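Local coordinates for protein TetR family transcriptional regulator (Chloroflexus aurantiacus, PDB 3NRG) that probably binds regulatory DNA through an N-terminal helix-turn-helix domain and acts as a transcription factor of the TetR family, at residues F103-P106 with R107-Q110; F168-L171 with G172-L175. All coordinates share one frame; numbering follows the deposited sequence. Where two conformers were deposited one is given.

Contact 1: residues F103-P106 with R107-Q110; sequences FHNP and RLAQ
The backbone N of A109 donates to O of N105 over 3.0 Å, with an N-H...O angle of 160°. This bond closes the first turn of helix 106-114. N105 is where helix 87-104 ends and the next helix starts: it leaves helical geometry and occupies the N-cap position, yet its side chain makes no capping bond. P106 takes the first place of the new helix, and its O accepts the following bond, from Q110 N at 3.0 Å. That bond is more bent, with an N-H...O angle of 145°. The N105 side chain lies against L108 instead, a plain van der Waals contact. With CG beside its backbone N (chi1 -62°), its amide runs alongside the leucine and points the same way, CB lying 4.2 Å from L108 CB. The pair faces helix 57-78, N105 on Q71 and L108 on L67. R107 projects from the same turn to helix 12-28 of the predicted DNA-binding domain, where its NH1 forms a salt bridge with D20. Between N105 and L108 the outermost touch is ND2 against CD1 at 3.9 Å.

Contact 2: residues F168-L171 with G172-L175; sequences FTEL and GNHL
L171 meets L175 one turn further along helix 157-179, the two side chains set at a slant with CG 4.1 Å from CG. Trans to its own N (chi1 -170°), L171 CG leans forward along the helix, bringing CD1 to 4.1 Å from L175 CD2. Helix 196-214 covers both, with V202 touching each leucine. Beneath them L175 N bonds to L171 O at 2.9 Å. Cutting L175 back to an alanine would probably leave a gap beside L171 CD1 and V202 and strip L171 of its neighbour one turn on. E170 and N173 occupy a more polar side of the helix. The E170 chain folds at chi2 (-71°), placing OE1 3.7 Å from N173 ND2, with carboxylate and amide planes 56° apart. That carboxylate is held instead by two tyrosine hydroxyls, Y113 on OE1 and Y117 on OE2. The backbone also departs from a regular helix here: neither G172 N nor N173 N bonds to the preceding turn. A water steps in, donating to T169 O at 2.7 Å and accepting from N173 N at 3.0 Å, until H174 N resumes the pattern on E170 O. Such a bridge marks a water-inserted kink, here in helix 157-179 of the TetR-like C-terminal domain.

Contact 1 comes first along the chain, at the break between helices 87-104 and 106-114; contact 2 follows some sixty residues later, inside helix 157-179. Their centres lie about 12 Å apart, and they meet where F103 CE1 comes within 4.1 Å of G172 O, beside the kink. Helix 106-114 also reaches contact 2 through Y113, which touches T169 and N173. Both contacts belong to the all-helical C-terminal region, but they look different ways: residues 103-110 face helices 12-28 and 57-78, on the side of the predicted DNA-binding domain, whereas residues 168-175 lie against helices 87-104 and 196-214. Contact 1 thus lies between these N-terminal helices and helix 157-179, touching both.

Contact 1: residues F103-P106 with R107-Q110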
# COMPACT_ATOMS: atom_id res chain seq x y z
N PHE A 103 4.04 6.51 3.20
CA PHE A 103 4.78 7.28 4.21
C PHE A 103 3.90 7.66 5.43
O PHE A 103 4.43 7.77 6.54
CB PHE A 103 5.42 8.53 3.58
CG PHE A 103 6.53 8.28 2.57
CD1 PHE A 103 7.00 6.99 2.32
CD2 PHE A 103 7.15 9.35 1.92
CE1 PHE A 103 8.03 6.78 1.40
CE2 PHE A 103 8.20 9.13 1.02
CZ PHE A 103 8.63 7.84 0.77
N HIS A 104 2.56 7.87 5.21
CA HIS A 104 1.63 8.23 6.29
C HIS A 104 1.05 6.99 6.98
O HIS A 104 0.62 7.06 8.14
CB HIS A 104 0.51 9.14 5.77
CG HIS A 104 0.96 10.53 5.44
ND1 HIS A 104 1.19 10.93 4.13
CD2 HIS A 104 1.22 11.58 6.26
CE1 HIS A 104 1.57 12.20 4.20
NE2 HIS A 104 1.59 12.63 5.46
N ASN A 105 1.03 5.84 6.26
CA ASN A 105 0.52 4.58 6.81
C ASN A 105 1.52 3.45 6.52
O ASN A 105 1.21 2.53 5.76
CB ASN A 105 -0.87 4.25 6.23
CG ASN A 105 -1.91 5.29 6.57
OD1 ASN A 105 -2.20 6.19 5.77
ND2 ASN A 105 -2.47 5.21 7.77
N PRO A 106 2.75 3.51 7.10
CA PRO A 106 3.78 2.52 6.74
C PRO A 106 3.47 1.08 7.11
O PRO A 106 3.84 0.18 6.36
CB PRO A 106 5.05 3.04 7.44
CG PRO A 106 4.55 3.91 8.53
CD PRO A 106 3.30 4.54 8.02
N ARG A 107 2.80 0.85 8.25
CA ARG A 107 2.48 -0.50 8.70
C ARG A 107 1.36 -1.12 7.87
O ARG A 107 1.50 -2.26 7.43
CB ARG A 107 2.16 -0.52 10.20
CG ARG A 107 3.32 0.00 11.05
CD ARG A 107 2.96 0.16 12.51
NE ARG A 107 1.87 1.12 12.71
CZ ARG A 107 1.32 1.37 13.90
NH1 ARG A 107 1.77 0.76 14.99
NH2 ARG A 107 0.33 2.24 14.00
N LEU A 108 0.30 -0.35 7.57
CA LEU A 108 -0.79 -0.83 6.70
C LEU A 108 -0.26 -1.15 5.31
O LEU A 108 -0.59 -2.20 4.75
CB LEU A 108 -1.91 0.22 6.60
CG LEU A 108 -2.90 0.26 7.78
CD1 LEU A 108 -3.76 1.50 7.72
CD2 LEU A 108 -3.79 -0.99 7.79
N ALA A 109 0.62 -0.27 4.77
CA ALA A 109 1.24 -0.43 3.45
C ALA A 109 2.13 -1.66 3.41
O ALA A 109 2.12 -2.39 2.40
CB ALA A 109 2.04 0.80 3.10
N GLN A 110 2.90 -1.92 4.50
CA GLN A 110 3.81 -3.06 4.59
C GLN A 110 3.03 -4.39 4.63
O GLN A 110 3.44 -5.36 3.99
CB GLN A 110 4.75 -2.92 5.81
CG GLN A 110 5.81 -4.03 5.95
CD GLN A 110 6.77 -4.13 4.77
OE1 GLN A 110 7.18 -5.22 4.37
NE2 GLN A 110 7.18 -2.99 4.21

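Contact 2: residues F168-L171 with G172-L175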
# COMPACT_ATOMS: atom_id res chain seq x y z
N PHE A 168 5.70 1.21 -9.76
CA PHE A 168 4.79 1.78 -8.76
C PHE A 168 4.80 1.00 -7.42
O PHE A 168 4.66 1.60 -6.35
CB PHE A 168 3.35 1.86 -9.32
CG PHE A 168 3.05 3.09 -10.13
CD1 PHE A 168 3.70 3.33 -11.34
CD2 PHE A 168 2.07 3.99 -9.73
CE1 PHE A 168 3.41 4.47 -12.10
CE2 PHE A 168 1.77 5.12 -10.50
CZ PHE A 168 2.46 5.36 -11.67
N THR A 169 4.96 -0.32 -7.50
CA THR A 169 4.98 -1.18 -6.32
C THR A 169 6.27 -1.01 -5.50
O THR A 169 6.22 -1.08 -4.27
CB THR A 169 4.78 -2.65 -6.77
OG1 THR A 169 3.49 -2.76 -7.37
CG2 THR A 169 4.90 -3.64 -5.63
N GLU A 170 7.42 -0.80 -6.18
CA GLU A 170 8.72 -0.80 -5.52
C GLU A 170 9.37 0.57 -5.28
O GLU A 170 10.32 0.64 -4.50
CB GLU A 170 9.69 -1.73 -6.25
CG GLU A 170 9.22 -3.18 -6.36
CD GLU A 170 9.22 -3.98 -5.07
OE1 GLU A 170 9.85 -3.54 -4.08
OE2 GLU A 170 8.63 -5.08 -5.07
N LEU A 171 8.91 1.64 -5.96
CA LEU A 171 9.56 2.95 -5.83
C LEU A 171 9.66 3.48 -4.39
O LEU A 171 10.73 3.89 -3.97
CB LEU A 171 8.99 4.01 -6.79
CG LEU A 171 9.80 5.33 -6.87
CD1 LEU A 171 11.28 5.07 -7.21
CD2 LEU A 171 9.18 6.29 -7.87
N GLY A 172 8.55 3.44 -3.65
CA GLY A 172 8.49 3.91 -2.27
C GLY A 172 9.55 3.30 -1.38
O GLY A 172 10.26 4.02 -0.68
N ASN A 173 9.69 1.96 -1.44
CA ASN A 173 10.69 1.23 -0.67
C ASN A 173 12.10 1.66 -1.05
O ASN A 173 12.97 1.78 -0.18
CB ASN A 173 10.52 -0.28 -0.85
CG ASN A 173 9.20 -0.82 -0.34
OD1 ASN A 173 8.67 -0.39 0.70
ND2 ASN A 173 8.66 -1.80 -1.04
N HIS A 174 12.33 1.91 -2.36
CA HIS A 174 13.64 2.34 -2.85
C HIS A 174 13.99 3.75 -2.38
O HIS A 174 15.14 4.00 -2.01
CB HIS A 174 13.72 2.23 -4.37
CG HIS A 174 15.08 2.51 -4.91
ND1 HIS A 174 16.15 1.68 -4.63
CD2 HIS A 174 15.52 3.55 -5.66
CE1 HIS A 174 17.20 2.22 -5.23
NE2 HIS A 174 16.86 3.34 -5.87
N LEU A 175 13.01 4.67 -2.39
CA LEU A 175 13.19 6.05 -1.92
C LEU A 175 13.65 6.06 -0.47
O LEU A 175 14.63 6.73 -0.14
CB LEU A 175 11.88 6.86 -2.07
CG LEU A 175 11.36 7.05 -3.49
CD1 LEU A 175 10.02 7.71 -3.47
CD2 LEU A 175 12.34 7.85 -4.33
O HOH W 1 7.15 0.62 -2.43